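Local coordinates for leukotriene A-4 hydrolase (Saccharomyces cerevisiae, PDB 2XQ0), which preferentially cleaves di- and tripeptides from their amino end as a zinc-dependent M1-family aminopeptidase and shows a low epoxide hydrolase activity in vitro, at residues K26-L31 with D110-N115; G137-V142 with S173-V178; E324-Y329 with A408-F413; V559-F564 with A580-T585. All coordinates share one frame; numbering follows the deposited sequence.

Contact 1 of 4, residues K26-L31 with D110-N115; sequences KDFAVL and DNFTLN
F28 overlaps the far end of the F112 side chain: its CE1 comes in at the edge of the F112 ring, near that ring's plane, and stands 3.9 Å from F112 CZ. The two side chains cross at about a right angle. F112 holds CG between its backbone N and the carbonyl carbon (chi1 66°), which swings the ring so that CZ reaches F28. No hydrogen bond joins the segments, because strands 28-40 and 111-120 are not neighbours in the large mixed sheet of the M1 N-terminal domain. Strand 45-56 lies between them and pairs with both, A29 with K55 on one side and F112 with L54 on the other. The phenylalanines thus meet across an intervening strand, and L67 of strand 66-69 touches both of them. At the more exposed margin, L31 sends a single methyl to an amide: L31 CD1 rests 3.6 Å from N111 OD1, the two side chains again crossing almost perpendicularly.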
loop_
_atom_site.group_PDB
_atom_site.type_symbol
_atom_site.label_atom_id
_atom_site.label_comp_id
_atom_site.label_asym_id
_atom_site.label_seq_id
_atom_site.Cartn_x
_atom_site.Cartn_y
_atom_site.Cartn_z
ATOM N N LYS A 26 -26.027 3.772 5.216
ATOM C CA LYS A 26 -26.822 2.787 5.955
ATOM C C LYS A 26 -28.272 2.754 5.451
ATOM O O LYS A 26 -29.030 1.843 5.784
ATOM C CB LYS A 26 -26.830 3.092 7.456
ATOM C CG LYS A 26 -25.491 3.008 8.161
ATOM C CD LYS A 26 -24.963 1.584 8.231
ATOM C CE LYS A 26 -23.904 1.442 9.331
ATOM N NZ LYS A 26 -23.284 0.077 9.356
ATOM N N ASP A 27 -28.663 3.753 4.661
ATOM C CA ASP A 27 -30.063 3.913 4.271
ATOM C C ASP A 27 -30.382 3.283 2.926
ATOM O O ASP A 27 -31.534 3.278 2.497
ATOM C CB ASP A 27 -30.436 5.394 4.205
ATOM C CG ASP A 27 -30.454 6.054 5.569
ATOM O OD1 ASP A 27 -30.475 5.329 6.578
ATOM O OD2 ASP A 27 -30.448 7.302 5.631
ATOM N N PHE A 28 -29.360 2.781 2.247
ATOM C CA PHE A 28 -29.530 2.245 0.906
ATOM C C PHE A 28 -28.682 1.007 0.706
ATOM O O PHE A 28 -27.671 0.819 1.381
ATOM C CB PHE A 28 -29.117 3.281 -0.145
ATOM C CG PHE A 28 -29.853 4.577 -0.040
ATOM C CD1 PHE A 28 -31.045 4.766 -0.715
ATOM C CD2 PHE A 28 -29.351 5.614 0.733
ATOM C CE1 PHE A 28 -31.728 5.963 -0.620
ATOM C CE2 PHE A 28 -30.035 6.813 0.840
ATOM C CZ PHE A 28 -31.219 6.991 0.155
ATOM N N ALA A 29 -29.100 0.162 -0.230
ATOM C CA ALA A 29 -28.271 -0.934 -0.692
ATOM C C ALA A 29 -27.821 -0.592 -2.101
ATOM O O ALA A 29 -28.635 -0.176 -2.922
ATOM C CB ALA A 29 -29.056 -2.220 -0.694
ATOM N N VAL A 30 -26.535 -0.748 -2.380
ATOM C CA VAL A 30 -26.033 -0.500 -3.724
ATOM C C VAL A 30 -25.925 -1.828 -4.448
ATOM O O VAL A 30 -25.041 -2.630 -4.173
ATOM C CB VAL A 30 -24.675 0.228 -3.736
ATOM C CG1 VAL A 30 -24.193 0.413 -5.171
ATOM C CG2 VAL A 30 -24.785 1.569 -3.056
ATOM N N LEU A 31 -26.847 -2.046 -5.377
ATOM C CA LEU A 31 -26.954 -3.313 -6.087
ATOM C C LEU A 31 -26.031 -3.398 -7.293
ATOM O O LEU A 31 -25.639 -4.484 -7.690
ATOM C CB LEU A 31 -28.400 -3.526 -6.526
ATOM C CG LEU A 31 -29.371 -3.335 -5.353
ATOM C CD1 LEU A 31 -30.803 -3.525 -5.794
ATOM C CD2 LEU A 31 -28.994 -4.278 -4.210
ATOM N N ASP A 110 -39.022 1.497 -3.938
ATOM C CA ASP A 110 -37.852 1.249 -3.101
ATOM C C ASP A 110 -36.615 1.020 -3.957
ATOM O O ASP A 110 -35.526 1.491 -3.619
ATOM C CB ASP A 110 -38.079 0.053 -2.178
ATOM C CG ASP A 110 -38.899 0.408 -0.954
ATOM O OD1 ASP A 110 -39.451 1.532 -0.901
ATOM O OD2 ASP A 110 -38.989 -0.440 -0.040
ATOM N N ASN A 111 -36.794 0.294 -5.060
ATOM C CA ASN A 111 -35.737 0.087 -6.044
ATOM C C ASN A 111 -35.764 1.192 -7.091
ATOM O O ASN A 111 -36.826 1.509 -7.638
ATOM C CB ASN A 111 -35.880 -1.274 -6.734
ATOM C CG ASN A 111 -35.461 -2.422 -5.850
ATOM O OD1 ASN A 111 -34.398 -3.011 -6.042
ATOM N ND2 ASN A 111 -36.295 -2.749 -4.871
ATOM N N PHE A 112 -34.603 1.782 -7.369
ATOM C CA PHE A 112 -34.549 2.895 -8.310
ATOM C C PHE A 112 -33.162 3.048 -8.926
ATOM O O PHE A 112 -32.178 2.482 -8.434
ATOM C CB PHE A 112 -35.035 4.201 -7.656
ATOM C CG PHE A 112 -34.136 4.715 -6.540
ATOM C CD1 PHE A 112 -33.198 5.707 -6.788
ATOM C CD2 PHE A 112 -34.250 4.222 -5.247
ATOM C CE1 PHE A 112 -32.384 6.203 -5.773
ATOM C CE2 PHE A 112 -33.436 4.710 -4.218
ATOM C CZ PHE A 112 -32.495 5.703 -4.484
ATOM N N THR A 113 -33.100 3.789 -10.026
ATOM C CA THR A 113 -31.849 4.039 -10.712
ATOM C C THR A 113 -31.465 5.498 -10.537
ATOM O O THR A 113 -32.310 6.400 -10.684
ATOM C CB THR A 113 -31.977 3.714 -12.201
ATOM O OG1 THR A 113 -32.256 2.317 -12.354
ATOM C CG2 THR A 113 -30.694 4.049 -12.940
ATOM N N LEU A 114 -30.193 5.721 -10.204
ATOM C CA LEU A 114 -29.650 7.061 -9.984
ATOM C C LEU A 114 -28.511 7.348 -10.957
ATOM O O LEU A 114 -27.505 6.635 -10.965
ATOM C CB LEU A 114 -29.146 7.188 -8.551
ATOM C CG LEU A 114 -28.289 8.421 -8.273
ATOM C CD1 LEU A 114 -29.083 9.691 -8.520
ATOM C CD2 LEU A 114 -27.748 8.390 -6.862
ATOM N N ASN A 115 -28.676 8.375 -11.789
ATOM C CA ASN A 115 -27.627 8.772 -12.720
ATOM C C ASN A 115 -27.114 10.178 -12.415
ATOM O O ASN A 115 -27.890 11.126 -12.274
ATOM C CB ASN A 115 -28.114 8.691 -14.170
ATOM C CG ASN A 115 -27.022 9.039 -15.178
ATOM O OD1 ASN A 115 -26.890 10.187 -15.600
ATOM N ND2 ASN A 115 -26.241 8.050 -15.564
#

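Contact 2 of 4, residues G137-V142 with S173-V178; sequences GGKPYV and SPLPVV
L175 lies against K139 and P140 at the surface of the M1 N-terminal domain, where the chain runs into two strands of one small antiparallel sheet. Strands 141-144 and 177-179 are not adjacent there; strand 209-211 separates them, with S211 hydrogen-bonded to V142 and A210 to V178 through the backbone. The touching residues all belong to the lead-in loops.

The contact across the segments is apolar. L175 divides its two methyls between two partners, one to each. L175 CD1 takes the proline, 3.8 Å from P140 CG, and the two side chains meet at about a right angle. L175 CD2 goes to the lysine and lies 3.9 Å from K139 CD, so the aliphatic part of that chain, extended beyond CG, does the touching rather than its ammonium end. In the leucine CG lies anti to the carbonyl carbon (chi1 -66°), which turns both methyls to the 139-140 side.

Hydrogen bonds lie around this patch. T135 OG1 is hydrogen-bonded to K139 O, while S211 OG is hydrogen-bonded to both P176 O and S173 OG. Across the segments the proline backbone adds a van der Waals contact, its carbonyl oxygen P140 O resting 3.4 Å from the methyl L175 CD1.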
loop_
_atom_site.group_PDB
_atom_site.type_symbol
_atom_site.label_atom_id
_atom_site.label_comp_id
_atom_site.label_asym_id
_atom_site.label_seq_id
_atom_site.Cartn_x
_atom_site.Cartn_y
_atom_site.Cartn_z
ATOM N N GLY A 137 8.270 6.944 -22.659
ATOM C CA GLY A 137 7.833 6.439 -23.949
ATOM C C GLY A 137 7.212 7.434 -24.909
ATOM O O GLY A 137 6.826 7.056 -26.013
ATOM N N GLY A 138 7.088 8.694 -24.503
ATOM C CA GLY A 138 6.709 9.747 -25.439
ATOM C C GLY A 138 5.235 10.111 -25.584
ATOM O O GLY A 138 4.894 11.014 -26.350
ATOM N N LYS A 139 4.354 9.431 -24.859
ATOM C CA LYS A 139 2.929 9.758 -24.927
ATOM C C LYS A 139 2.386 10.112 -23.540
ATOM O O LYS A 139 3.030 9.816 -22.536
ATOM C CB LYS A 139 2.143 8.605 -25.556
ATOM C CG LYS A 139 2.517 8.322 -27.011
ATOM C CD LYS A 139 1.643 7.220 -27.595
ATOM C CE LYS A 139 2.188 6.693 -28.914
ATOM N NZ LYS A 139 1.416 5.506 -29.390
ATOM N N PRO A 140 1.214 10.774 -23.483
ATOM C CA PRO A 140 0.638 11.163 -22.194
ATOM C C PRO A 140 0.092 9.954 -21.442
ATOM O O PRO A 140 -0.074 8.889 -22.020
ATOM C CB PRO A 140 -0.514 12.098 -22.589
ATOM C CG PRO A 140 -0.915 11.626 -23.930
ATOM C CD PRO A 140 0.363 11.198 -24.608
ATOM N N TYR A 141 -0.231 10.137 -20.168
ATOM C CA TYR A 141 -0.551 9.011 -19.304
ATOM C C TYR A 141 -1.304 9.541 -18.112
ATOM O O TYR A 141 -1.079 10.673 -17.680
ATOM C CB TYR A 141 0.755 8.360 -18.835
ATOM C CG TYR A 141 0.651 6.995 -18.162
ATOM C CD1 TYR A 141 0.323 6.881 -16.814
ATOM C CD2 TYR A 141 0.956 5.832 -18.861
ATOM C CE1 TYR A 141 0.274 5.651 -16.187
ATOM C CE2 TYR A 141 0.909 4.600 -18.248
ATOM C CZ TYR A 141 0.562 4.513 -16.909
ATOM O OH TYR A 141 0.508 3.282 -16.298
ATOM N N VAL A 142 -2.208 8.731 -17.580
ATOM C CA VAL A 142 -2.898 9.099 -16.360
ATOM C C VAL A 142 -3.166 7.825 -15.573
ATOM O O VAL A 142 -3.367 6.759 -16.158
ATOM C CB VAL A 142 -4.215 9.806 -16.675
ATOM C CG1 VAL A 142 -5.096 8.885 -17.530
ATOM C CG2 VAL A 142 -4.948 10.261 -15.396
ATOM N N SER A 173 -11.063 6.562 -24.530
ATOM C CA SER A 173 -9.749 7.203 -24.465
ATOM C C SER A 173 -9.049 7.084 -25.811
ATOM O O SER A 173 -9.248 6.103 -26.524
ATOM C CB SER A 173 -8.882 6.532 -23.392
ATOM O OG SER A 173 -7.623 7.185 -23.264
ATOM N N PRO A 174 -8.218 8.076 -26.171
ATOM C CA PRO A 174 -7.440 7.912 -27.405
ATOM C C PRO A 174 -6.238 6.997 -27.219
ATOM O O PRO A 174 -5.508 6.792 -28.179
ATOM C CB PRO A 174 -6.977 9.336 -27.724
ATOM C CG PRO A 174 -6.960 10.027 -26.402
ATOM C CD PRO A 174 -8.075 9.427 -25.594
ATOM N N LEU A 175 -6.035 6.476 -26.005
ATOM C CA LEU A 175 -4.945 5.539 -25.702
ATOM C C LEU A 175 -5.491 4.348 -24.902
ATOM O O LEU A 175 -6.547 4.459 -24.287
ATOM C CB LEU A 175 -3.849 6.242 -24.889
ATOM C CG LEU A 175 -3.054 7.360 -25.578
ATOM C CD1 LEU A 175 -2.230 8.163 -24.583
ATOM C CD2 LEU A 175 -2.150 6.786 -26.666
ATOM N N PRO A 176 -4.787 3.211 -24.927
ATOM C CA PRO A 176 -5.176 2.027 -24.142
ATOM C C PRO A 176 -5.566 2.320 -22.670
ATOM O O PRO A 176 -5.027 3.216 -22.021
ATOM C CB PRO A 176 -3.927 1.146 -24.223
ATOM C CG PRO A 176 -3.367 1.446 -25.626
ATOM C CD PRO A 176 -3.647 2.927 -25.831
ATOM N N VAL A 177 -6.533 1.566 -22.171
ATOM C CA VAL A 177 -7.042 1.740 -20.816
ATOM C C VAL A 177 -6.989 0.399 -20.118
ATOM O O VAL A 177 -7.351 -0.627 -20.704
ATOM C CB VAL A 177 -8.529 2.202 -20.797
ATOM C CG1 VAL A 177 -9.103 2.194 -19.366
ATOM C CG2 VAL A 177 -8.696 3.570 -21.431
ATOM N N VAL A 178 -6.532 0.402 -18.876
ATOM C CA VAL A 178 -6.770 -0.741 -18.009
ATOM C C VAL A 178 -7.629 -0.303 -16.828
ATOM O O VAL A 178 -7.652 0.878 -16.464
ATOM C CB VAL A 178 -5.483 -1.400 -17.533
ATOM C CG1 VAL A 178 -4.644 -1.847 -18.737
ATOM C CG2 VAL A 178 -4.704 -0.445 -16.640
#

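Contact 3 of 4, residues E324-Y329 with A408-F413. With ZN (zinc ion), chain C; BES (2-(3-amino-2-hydroxy-4-phenyl-butyrylamino)-4-methyl-pentanoic acid), chain B.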
loop_
_atom_site.group_PDB
_atom_site.type_symbol
_atom_site.label_atom_id
_atom_site.label_comp_id
_atom_site.label_asym_id
_atom_site.label_seq_id
_atom_site.Cartn_x
_atom_site.Cartn_y
_atom_site.Cartn_z
ATOM N N GLU A 324 -4.646 -4.622 6.360
ATOM C CA GLU A 324 -3.186 -4.674 6.227
ATOM C C GLU A 324 -2.489 -5.691 7.141
ATOM O O GLU A 324 -1.477 -6.263 6.759
ATOM C CB GLU A 324 -2.567 -3.286 6.402
ATOM C CG GLU A 324 -2.986 -2.268 5.329
ATOM C CD GLU A 324 -2.580 -2.670 3.912
ATOM O OE1 GLU A 324 -1.716 -3.563 3.746
ATOM O OE2 GLU A 324 -3.119 -2.080 2.952
ATOM N N GLY A 325 -3.014 -5.910 8.338
ATOM C CA GLY A 325 -2.421 -6.888 9.254
ATOM C C GLY A 325 -2.581 -8.306 8.743
ATOM O O GLY A 325 -1.625 -9.102 8.694
ATOM N N TRP A 326 -3.789 -8.639 8.327
ATOM C CA TRP A 326 -3.991 -9.927 7.671
ATOM C C TRP A 326 -3.095 -10.086 6.434
ATOM O O TRP A 326 -2.423 -11.121 6.268
ATOM C CB TRP A 326 -5.473 -10.087 7.284
ATOM C CG TRP A 326 -6.266 -10.769 8.347
ATOM C CD1 TRP A 326 -7.232 -10.226 9.142
ATOM C CD2 TRP A 326 -6.156 -12.140 8.727
ATOM N NE1 TRP A 326 -7.733 -11.182 9.997
ATOM C CE2 TRP A 326 -7.088 -12.365 9.759
ATOM C CE3 TRP A 326 -5.357 -13.200 8.294
ATOM C CZ2 TRP A 326 -7.237 -13.606 10.370
ATOM C CZ3 TRP A 326 -5.510 -14.440 8.909
ATOM C CH2 TRP A 326 -6.439 -14.630 9.921
ATOM N N THR A 327 -3.082 -9.070 5.561
ATOM C CA THR A 327 -2.269 -9.134 4.333
ATOM C C THR A 327 -0.797 -9.423 4.632
ATOM O O THR A 327 -0.201 -10.281 3.999
ATOM C CB THR A 327 -2.407 -7.864 3.480
ATOM O OG1 THR A 327 -3.791 -7.701 3.127
ATOM C CG2 THR A 327 -1.533 -7.938 2.200
ATOM N N VAL A 328 -0.219 -8.712 5.595
ATOM C CA VAL A 328 1.184 -8.896 5.929
ATOM C C VAL A 328 1.364 -10.320 6.468
ATOM O O VAL A 328 2.348 -10.994 6.147
ATOM C CB VAL A 328 1.694 -7.820 6.959
ATOM C CG1 VAL A 328 3.135 -8.132 7.412
ATOM C CG2 VAL A 328 1.653 -6.398 6.350
ATOM N N TYR A 329 0.401 -10.772 7.275
ATOM C CA TYR A 329 0.416 -12.146 7.797
ATOM C C TYR A 329 0.383 -13.154 6.650
ATOM O O TYR A 329 1.258 -14.040 6.529
ATOM C CB TYR A 329 -0.730 -12.398 8.816
ATOM C CG TYR A 329 -0.754 -13.846 9.258
ATOM C CD1 TYR A 329 0.112 -14.308 10.245
ATOM C CD2 TYR A 329 -1.588 -14.759 8.637
ATOM C CE1 TYR A 329 0.126 -15.643 10.616
ATOM C CE2 TYR A 329 -1.573 -16.073 8.988
ATOM C CZ TYR A 329 -0.710 -16.514 9.971
ATOM O OH TYR A 329 -0.699 -17.837 10.317
ATOM N N ALA A 408 -0.939 -25.375 11.397
ATOM C CA ALA A 408 -1.884 -26.436 11.080
ATOM C C ALA A 408 -3.206 -26.226 11.795
ATOM O O ALA A 408 -4.272 -26.492 11.232
ATOM C CB ALA A 408 -1.299 -27.790 11.431
ATOM N N GLU A 409 -3.133 -25.749 13.032
ATOM C CA GLU A 409 -4.327 -25.499 13.844
ATOM C C GLU A 409 -5.056 -24.213 13.441
ATOM O O GLU A 409 -6.269 -24.071 13.638
ATOM C CB GLU A 409 -3.937 -25.396 15.323
ATOM C CG GLU A 409 -3.425 -26.690 15.922
ATOM C CD GLU A 409 -4.508 -27.753 16.009
ATOM O OE1 GLU A 409 -4.294 -28.860 15.473
ATOM O OE2 GLU A 409 -5.576 -27.480 16.602
ATOM N N PHE A 410 -4.307 -23.272 12.883
ATOM C CA PHE A 410 -4.828 -21.937 12.609
ATOM C C PHE A 410 -5.429 -21.863 11.209
ATOM O O PHE A 410 -6.396 -21.146 10.968
ATOM C CB PHE A 410 -3.686 -20.925 12.774
ATOM C CG PHE A 410 -4.130 -19.492 12.879
ATOM C CD1 PHE A 410 -5.086 -19.101 13.813
ATOM C CD2 PHE A 410 -3.561 -18.520 12.066
ATOM C CE1 PHE A 410 -5.476 -17.773 13.913
ATOM C CE2 PHE A 410 -3.957 -17.202 12.165
ATOM C CZ PHE A 410 -4.915 -16.830 13.093
ATOM N N ASP A 411 -4.855 -22.615 10.280
ATOM C CA ASP A 411 -5.291 -22.537 8.892
ATOM C C ASP A 411 -6.780 -22.846 8.687
ATOM O O ASP A 411 -7.422 -22.241 7.819
ATOM C CB ASP A 411 -4.402 -23.391 7.982
ATOM C CG ASP A 411 -3.036 -22.747 7.729
ATOM O OD1 ASP A 411 -2.723 -21.742 8.408
ATOM O OD2 ASP A 411 -2.280 -23.238 6.854
ATOM N N PRO A 412 -7.342 -23.771 9.482
ATOM C CA PRO A 412 -8.792 -23.996 9.384
ATOM C C PRO A 412 -9.592 -22.747 9.746
ATOM O O PRO A 412 -10.607 -22.461 9.108
ATOM C CB PRO A 412 -9.043 -25.094 10.415
ATOM C CG PRO A 412 -7.756 -25.851 10.448
ATOM C CD PRO A 412 -6.685 -24.811 10.294
ATOM N N PHE A 413 -9.144 -22.013 10.758
ATOM C CA PHE A 413 -9.787 -20.741 11.091
ATOM C C PHE A 413 -9.682 -19.729 9.938
ATOM O O PHE A 413 -10.651 -19.063 9.585
ATOM C CB PHE A 413 -9.199 -20.119 12.354
ATOM C CG PHE A 413 -9.680 -18.708 12.599
ATOM C CD1 PHE A 413 -10.980 -18.471 13.028
ATOM C CD2 PHE A 413 -8.844 -17.618 12.362
ATOM C CE1 PHE A 413 -11.439 -17.168 13.234
ATOM C CE2 PHE A 413 -9.290 -16.320 12.568
ATOM C CZ PHE A 413 -10.599 -16.098 13.016
HETATM ZN ZN ZN C . -1.411 -3.653 1.529
HETATM N N2 BES B . -2.890 -0.170 -0.943
HETATM C C1 BES B . -1.731 -0.272 -0.082
HETATM C C6 BES B . -0.976 1.059 -0.055
HETATM C C7 BES B . -1.845 2.138 0.550
HETATM C C8 BES B . -2.536 1.887 1.730
HETATM C C12 BES B . -1.970 3.373 -0.079
HETATM C C9 BES B . -3.342 2.873 2.287
HETATM C C11 BES B . -2.779 4.360 0.479
HETATM C C10 BES B . -3.465 4.110 1.664
HETATM C C2 BES B . -0.796 -1.397 -0.543
HETATM O O2 BES B . -1.410 -2.691 -0.626
HETATM C C3 BES B . 0.340 -1.447 0.424
HETATM O O3 BES B . 0.194 -1.880 1.570
HETATM N N1 BES B . 1.440 -0.952 -0.128
HETATM C C4 BES B . 2.755 -0.813 0.462
HETATM C C13 BES B . 3.498 -2.045 -0.039
HETATM C C14 BES B . 4.140 -2.847 1.085
HETATM C C15 BES B . 4.387 -4.281 0.630
HETATM C C16 BES B . 3.303 -2.813 2.362
HETATM C C5 BES B . 3.371 0.412 -0.154
HETATM O O1 BES B . 4.248 1.036 0.483
HETATM O O4 BES B . 2.971 0.767 -1.292
#
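E324 binds the catalytic zinc, completing with H301 and H305 the HExxH-plus-glutamate site of the M1 aminopeptidases, and the helix that carries it, 321-339, leans its aromatic side chains on helix 407-420. At the metal, E324 OE1 lies 2.2 Å from the zinc, and bestatin adds its O2 and O3, each 2.4 Å from the ion. The glutamate chain bends at chi2 (-61°) to bring its carboxylate there.

Further along the helix, Y329 and F410 form an offset edge-to-face pair: F410 turns its edge to the tyrosine face, the planes at 89° and the centroids 5.9 Å apart. The phenol oxygen in turn sits at the edge of F410. Its polar needs are met elsewhere, by hydrogen bonds to E401 and R333, and R333 also forms a salt bridge with D411. A leucine in place of Y329 would probably leave the F410 edge without its aromatic face and deprive E401 and R333 of the hydroxyl that links them.

W326 extends the apolar layer, its CH2 approaching F410 CZ at 4.2 Å, while Y417 stacks on the indole and F418 meets it edge-to-face. Helix 407-420 thereby backs the metal-bearing helix well behind the zinc. At the far margin F413 CE2 meets the indole edge, 4.1 Å from W326 CZ2.

Contact 4 of 4, residues V559-F564 with A580-T585; sequences VVFKMF and ADWLGT
Two successive helices of the helical C-terminal domain, 557-569 and 576-582, pack together here, and between segments 559-564 and 580-585 one indole makes the join. W582 of helix 576-582 points toward the first helix, with CG anti to the backbone N (chi1 -179°), and three side chains receive it. V560 CG1 lies over a face of the indole, 4.0 Å from the centroid of the five-membered ring and 27° off its normal, a CH-pi contact. The same face takes F564 CE2, 3.7 Å from W582 CG; the two rings are inclined at 39°. F564 also touches H578 and L579. At the six-membered end, F561 CB is 3.9 Å from W582 CH2. Replacing W582 with an alanine would probably open a gap between the helices and leave V560 and F564 without the flat surface they share. W582 O accepts two bonds, from T585 N and T585 OG1. No hydrogen bond crosses, so the fit between these segments rests on dispersion and CH-pi attraction and therefore on complementary shape.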
loop_
_atom_site.group_PDB
_atom_site.type_symbol
_atom_site.label_atom_id
_atom_site.label_comp_id
_atom_site.label_asym_id
_atom_site.label_seq_id
_atom_site.Cartn_x
_atom_site.Cartn_y
_atom_site.Cartn_z
ATOM N N VAL A 559 18.536 -1.427 -2.614
ATOM C CA VAL A 559 19.930 -1.448 -2.201
ATOM C C VAL A 559 20.608 -0.142 -2.598
ATOM O O VAL A 559 21.373 0.436 -1.829
ATOM C CB VAL A 559 20.708 -2.593 -2.858
ATOM C CG1 VAL A 559 22.204 -2.407 -2.594
ATOM C CG2 VAL A 559 20.215 -3.963 -2.350
ATOM N N VAL A 560 20.333 0.310 -3.815
ATOM C CA VAL A 560 20.881 1.570 -4.291
ATOM C C VAL A 560 20.541 2.700 -3.321
ATOM O O VAL A 560 21.391 3.535 -3.019
ATOM C CB VAL A 560 20.377 1.905 -5.708
ATOM C CG1 VAL A 560 20.620 3.370 -6.029
ATOM C CG2 VAL A 560 21.046 0.992 -6.734
ATOM N N PHE A 561 19.313 2.705 -2.809
ATOM C CA PHE A 561 18.899 3.747 -1.877
ATOM C C PHE A 561 19.725 3.700 -0.614
ATOM O O PHE A 561 20.201 4.729 -0.148
ATOM C CB PHE A 561 17.426 3.634 -1.500
ATOM C CG PHE A 561 17.031 4.551 -0.375
ATOM C CD1 PHE A 561 16.634 5.852 -0.635
ATOM C CD2 PHE A 561 17.096 4.127 0.942
ATOM C CE1 PHE A 561 16.288 6.710 0.396
ATOM C CE2 PHE A 561 16.751 4.975 1.979
ATOM C CZ PHE A 561 16.345 6.275 1.704
ATOM N N LYS A 562 19.877 2.499 -0.051
ATOM C CA LYS A 562 20.684 2.300 1.144
ATOM C C LYS A 562 22.129 2.718 0.910
ATOM O O LYS A 562 22.740 3.359 1.761
ATOM C CB LYS A 562 20.634 0.840 1.575
ATOM C CG LYS A 562 19.272 0.408 2.069
ATOM C CD LYS A 562 18.900 1.181 3.313
ATOM C CE LYS A 562 17.525 0.783 3.796
ATOM N NZ LYS A 562 17.093 1.601 4.943
ATOM N N MET A 563 22.671 2.347 -0.247
ATOM C CA MET A 563 24.022 2.762 -0.629
ATOM C C MET A 563 24.140 4.272 -0.563
ATOM O O MET A 563 25.084 4.806 -0.003
ATOM C CB MET A 563 24.371 2.298 -2.048
ATOM C CG MET A 563 25.633 2.960 -2.602
ATOM S SD MET A 563 25.832 2.824 -4.387
ATOM C CE MET A 563 24.435 3.773 -4.969
ATOM N N PHE A 564 23.172 4.966 -1.146
ATOM C CA PHE A 564 23.181 6.423 -1.076
ATOM C C PHE A 564 23.133 6.910 0.372
ATOM O O PHE A 564 23.888 7.809 0.758
ATOM C CB PHE A 564 22.041 7.010 -1.898
ATOM C CG PHE A 564 22.372 7.173 -3.349
ATOM C CD1 PHE A 564 23.433 7.975 -3.741
ATOM C CD2 PHE A 564 21.623 6.546 -4.323
ATOM C CE1 PHE A 564 23.742 8.136 -5.078
ATOM C CE2 PHE A 564 21.927 6.713 -5.668
ATOM C CZ PHE A 564 22.981 7.503 -6.042
ATOM N N ALA A 580 21.358 13.304 -5.807
ATOM C CA ALA A 580 20.515 14.364 -6.358
ATOM C C ALA A 580 19.875 13.929 -7.671
ATOM O O ALA A 580 18.664 14.054 -7.850
ATOM C CB ALA A 580 21.326 15.643 -6.555
ATOM N N ASP A 581 20.691 13.399 -8.578
ATOM C CA ASP A 581 20.214 13.001 -9.902
ATOM C C ASP A 581 19.366 11.733 -9.880
ATOM O O ASP A 581 18.416 11.614 -10.645
ATOM C CB ASP A 581 21.385 12.803 -10.864
ATOM C CG ASP A 581 22.212 14.060 -11.046
ATOM O OD1 ASP A 581 21.639 15.175 -11.044
ATOM O OD2 ASP A 581 23.443 13.919 -11.197
ATOM N N TRP A 582 19.732 10.781 -9.023
ATOM C CA TRP A 582 18.950 9.554 -8.871
ATOM C C TRP A 582 17.524 9.867 -8.410
ATOM O O TRP A 582 16.552 9.237 -8.846
ATOM C CB TRP A 582 19.621 8.625 -7.866
ATOM C CG TRP A 582 18.904 7.325 -7.648
ATOM C CD1 TRP A 582 18.931 6.226 -8.461
ATOM C CD2 TRP A 582 18.074 6.976 -6.533
ATOM N NE1 TRP A 582 18.164 5.220 -7.927
ATOM C CE2 TRP A 582 17.630 5.650 -6.741
ATOM C CE3 TRP A 582 17.662 7.653 -5.381
ATOM C CZ2 TRP A 582 16.795 4.988 -5.835
ATOM C CZ3 TRP A 582 16.830 6.994 -4.484
ATOM C CH2 TRP A 582 16.409 5.676 -4.714
ATOM N N LEU A 583 17.417 10.843 -7.516
ATOM C CA LEU A 583 16.141 11.257 -6.958
ATOM C C LEU A 583 15.245 11.832 -8.060
ATOM O O LEU A 583 14.022 11.931 -7.916
ATOM C CB LEU A 583 16.391 12.289 -5.862
ATOM C CG LEU A 583 15.524 12.193 -4.614
ATOM C CD1 LEU A 583 14.058 12.166 -5.004
ATOM C CD2 LEU A 583 15.885 10.970 -3.836
ATOM N N GLY A 584 15.860 12.210 -9.173
ATOM C CA GLY A 584 15.110 12.713 -10.305
ATOM C C GLY A 584 14.659 11.581 -11.203
ATOM O O GLY A 584 14.018 11.808 -12.234
ATOM N N THR A 585 14.996 10.355 -10.807
ATOM C CA THR A 585 14.679 9.180 -11.613
ATOM C C THR A 585 13.599 8.296 -10.971
ATOM O O THR A 585 12.995 7.469 -11.653
ATOM C CB THR A 585 15.952 8.335 -11.924
ATOM O OG1 THR A 585 16.306 7.546 -10.785
ATOM C CG2 THR A 585 17.130 9.243 -12.303
#

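From the N terminus the contacts come strictly in series, each loop closing before the next opens, with neither nesting nor crossing. Contact 1 closes a loop of 78 residues, over half of them in strands and none in helices, within the large sheet of the N-terminal domain, and contact 2 a shorter one at the small sheet of that same domain; their nearest atoms are about 18 Å apart. Contact 3 spans another 78 residues, chiefly helical, and ties the zinc-bearing helix to a later one. Contact 4 joins neighbouring C-terminal helices, its centre 50 Å from that of contact 1. The series illustrates a modular chain: each contact joins parts of a single region of the fold, the N-terminal sheets, the peptidase region or the C-terminal helices.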